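Local coordinates for blue copper protein (Hyphomicrobium denitrificans, PDB 3EF4) that binds a single copper ion in a type 1 (blue copper) site and probably carries electrons in the periplasm, at residues Ser40-Ser45 / Cys79-Gly84. Numbering follows the deposited sequence.
Sequences SHNAES and CAPHYG. With CU (copper (II) ion), chain D.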
ATOM      1  N   SER A  40       2.171   3.767 -16.136  1.00 15.21           N
ATOM      2  CA  SER A  40       2.727   2.406 -16.168  1.00 15.04           C
ATOM      3  C   SER A  40       2.853   1.796 -14.791  1.00 13.61           C
ATOM      4  O   SER A  40       3.749   0.957 -14.606  1.00 19.09           O
ATOM      5  CB  SER A  40       4.046   2.349 -16.924  1.00 16.77           C
ATOM      6  OG  SER A  40       3.848   2.879 -18.244  1.00 19.66           O
ATOM      7  N   HIS A  41       1.963   2.159 -13.883  1.00 11.09           N
ATOM      8  CA  HIS A  41       1.846   1.573 -12.565  1.00 10.58           C
ATOM      9  C   HIS A  41       0.437   1.110 -12.304  1.00 10.57           C
ATOM     10  O   HIS A  41      -0.481   1.482 -13.012  1.00 12.58           O
ATOM     11  CB  HIS A  41       2.211   2.588 -11.504  1.00 11.65           C
ATOM     12  CG  HIS A  41       3.571   3.188 -11.637  1.00 11.73           C
ATOM     13  ND1 HIS A  41       4.710   2.498 -11.259  1.00 11.40           N
ATOM     14  CD2 HIS A  41       3.954   4.394 -12.136  1.00 12.68           C
ATOM     15  CE1 HIS A  41       5.737   3.271 -11.508  1.00 11.78           C
ATOM     16  NE2 HIS A  41       5.329   4.440 -12.046  1.00 12.55           N
ATOM     17  N   ASN A  42       0.229   0.314 -11.283  1.00 10.41           N
ATOM     18  CA  ASN A  42      -1.084   0.081 -10.743  1.00 10.63           C
ATOM     19  C   ASN A  42      -0.996  -0.042  -9.226  1.00 10.35           C
ATOM     20  O   ASN A  42       0.062   0.003  -8.625  1.00  9.87           O
ATOM     21  CB  ASN A  42      -1.807  -1.108 -11.346  1.00 12.44           C
ATOM     22  CG  ASN A  42      -1.462  -2.463 -10.756  1.00 11.58           C
ATOM     23  OD1 ASN A  42      -0.330  -2.714 -10.379  1.00 12.43           O
ATOM     24  ND2 ASN A  42      -2.485  -3.299 -10.684  1.00 13.13           N
ATOM     25  N   ALA A  43      -2.169  -0.254  -8.634  1.00 10.18           N
ATOM     26  CA  ALA A  43      -2.234  -0.580  -7.201  1.00  9.27           C
ATOM     27  C   ALA A  43      -3.224  -1.711  -7.046  1.00  8.97           C
ATOM     28  O   ALA A  43      -4.340  -1.670  -7.553  1.00 10.07           O
ATOM     29  CB  ALA A  43      -2.650   0.600  -6.364  1.00 10.29           C
ATOM     30  N   GLU A  44      -2.810  -2.758  -6.360  1.00  8.79           N
ATOM     31  CA  GLU A  44      -3.663  -3.924  -6.097  1.00  9.27           C
ATOM     32  C   GLU A  44      -3.278  -4.559  -4.781  1.00  7.93           C
ATOM     33  O   GLU A  44      -2.113  -4.528  -4.342  1.00  8.66           O
ATOM     34  CB  GLU A  44      -3.585  -4.920  -7.247  1.00 10.01           C
ATOM     35  CG  GLU A  44      -2.226  -5.582  -7.433  1.00 10.99           C
ATOM     36  CD  GLU A  44      -2.280  -6.520  -8.597  1.00 12.91           C
ATOM     37  OE1 GLU A  44      -2.396  -6.077  -9.734  1.00 14.03           O
ATOM     38  OE2 GLU A  44      -2.273  -7.745  -8.428  1.00 26.29           O
ATOM     39  N   SER A  45      -4.227  -5.216  -4.146  1.00  8.45           N
ATOM     40  CA  SER A  45      -3.970  -5.930  -2.925  1.00  8.15           C
ATOM     41  C   SER A  45      -2.879  -6.968  -3.052  1.00  8.64           C
ATOM     42  O   SER A  45      -2.832  -7.674  -4.062  1.00  9.42           O
ATOM     43  CB  SER A  45      -5.259  -6.663  -2.503  1.00  9.00           C
ATOM     44  OG  SER A  45      -6.329  -5.781  -2.306  1.00  9.66           O
ATOM     45  N   CYS A  79       2.263  -2.560  -6.631  1.00  8.92           N
ATOM     46  CA  CYS A  79       2.219  -2.307  -8.062  1.00  9.11           C
ATOM     47  C   CYS A  79       2.704  -3.581  -8.738  1.00  9.56           C
ATOM     48  O   CYS A  79       3.805  -4.049  -8.438  1.00 10.10           O
ATOM     49  CB  CYS A  79       3.080  -1.130  -8.437  1.00 10.00           C
ATOM     50  SG  CYS A  79       3.340  -0.981 -10.208  1.00 10.44           S
ATOM     51  N   ALA A  80       1.859  -4.178  -9.590  1.00  9.64           N
ATOM     52  CA  ALA A  80       2.196  -5.483 -10.129  1.00 10.76           C
ATOM     53  C   ALA A  80       3.539  -5.504 -10.860  1.00 11.01           C
ATOM     54  O   ALA A  80       4.367  -6.366 -10.530  1.00 12.49           O
ATOM     55  CB  ALA A  80       1.104  -5.979 -11.065  1.00 13.20           C
ATOM     56  N   PRO A  81       3.833  -4.668 -11.821  1.00 11.10           N
ATOM     57  CA  PRO A  81       5.126  -4.776 -12.466  1.00 11.48           C
ATOM     58  C   PRO A  81       6.310  -4.365 -11.619  1.00 10.80           C
ATOM     59  O   PRO A  81       7.434  -4.739 -11.962  1.00 11.62           O
ATOM     60  CB  PRO A  81       4.966  -3.816 -13.661  1.00 14.13           C
ATOM     61  CG  PRO A  81       3.973  -2.826 -13.220  1.00 11.94           C
ATOM     62  CD  PRO A  81       2.948  -3.620 -12.421  1.00 11.80           C
ATOM     63  N   HIS A  82       6.070  -3.580 -10.566  1.00 10.51           N
ATOM     64  CA  HIS A  82       7.195  -3.073  -9.798  1.00  9.79           C
ATOM     65  C   HIS A  82       7.322  -3.578  -8.377  1.00  9.82           C
ATOM     66  O   HIS A  82       8.160  -3.101  -7.631  1.00 10.65           O
ATOM     67  CB  HIS A  82       7.226  -1.544  -9.799  1.00 10.81           C
ATOM     68  CG  HIS A  82       7.302  -0.975 -11.181  1.00 10.96           C
ATOM     69  ND1 HIS A  82       6.388  -0.007 -11.535  1.00 10.56           N
ATOM     70  CD2 HIS A  82       8.132  -1.168 -12.207  1.00 11.65           C
ATOM     71  CE1 HIS A  82       6.673   0.338 -12.795  1.00 11.49           C
ATOM     72  NE2 HIS A  82       7.711  -0.383 -13.217  1.00 11.63           N
ATOM     73  N   TYR A  83       6.533  -4.578  -8.004  1.00 10.68           N
ATOM     74  CA  TYR A  83       6.617  -5.072  -6.623  1.00 10.52           C
ATOM     75  C   TYR A  83       7.996  -5.518  -6.257  1.00 12.13           C
ATOM     76  O   TYR A  83       8.522  -5.176  -5.192  1.00 13.22           O
ATOM     77  CB  TYR A  83       5.650  -6.217  -6.441  1.00 11.47           C
ATOM     78  CG  TYR A  83       5.392  -6.669  -5.031  1.00 10.70           C
ATOM     79  CD1 TYR A  83       5.377  -5.816  -3.949  1.00 10.46           C
ATOM     80  CD2 TYR A  83       5.132  -8.006  -4.782  1.00 13.09           C
ATOM     81  CE1 TYR A  83       5.124  -6.264  -2.691  1.00 12.14           C
ATOM     82  CE2 TYR A  83       4.864  -8.469  -3.509  1.00 14.43           C
ATOM     83  CZ  TYR A  83       4.866  -7.593  -2.443  1.00 12.58           C
ATOM     84  OH  TYR A  83       4.608  -7.991  -1.168  1.00 15.19           O
ATOM     85  N   GLY A  84       8.635  -6.248  -7.169  1.00 13.17           N
ATOM     86  CA  GLY A  84       9.992  -6.682  -6.954  1.00 16.14           C
ATOM     87  C   GLY A  84      11.019  -5.608  -6.877  1.00 14.75           C
ATOM     88  O   GLY A  84      12.135  -5.791  -6.343  1.00 17.71           O
TER
HETATM   89 CU    CU D 401       4.797   0.657 -10.459  1.00 11.31          CU
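The extended backbone of H41-N42 runs past the turning loop that starts at C79, and the N-H of N42 points at C79 SG in a nearly straight bond (3.5 Å, 166°). This is the type 1 copper site of a cupredoxin, where the loop between strands 73-78 and 88-93 supplies C79, H82 and M87, and H41 comes from just before strand 44-45. Copper takes C79 SG at 2.2 Å and the ND1 atoms of H41 and H82 at 2.0 Å each; M87 completes the site. The two imidazoles meet rim to rim, planes at 57°, while C79 SG lies in the plane of the H41 ring at its edge. With copper on ND1 and N9 OD1 on NE2, the H41 ring is held at both nitrogens. The N42 carboxamide is gripped at both ends: A80 N lies in the plane of its carbonyl, 2.7 Å from OD1, and donates to it, while ND2 donates to the anti lone pair of E44 OE1 and to the carbonyl of G59. An alanine in place of N42 would probably leave the A80 N-H without its acceptor, E44 OE1 and the G59 carbonyl short of a donor, and the cysteine loop less firmly tied. With SG anti to the C79 backbone N (chi1 168°), the sulfur meets copper on one side and takes the N42 N-H on another.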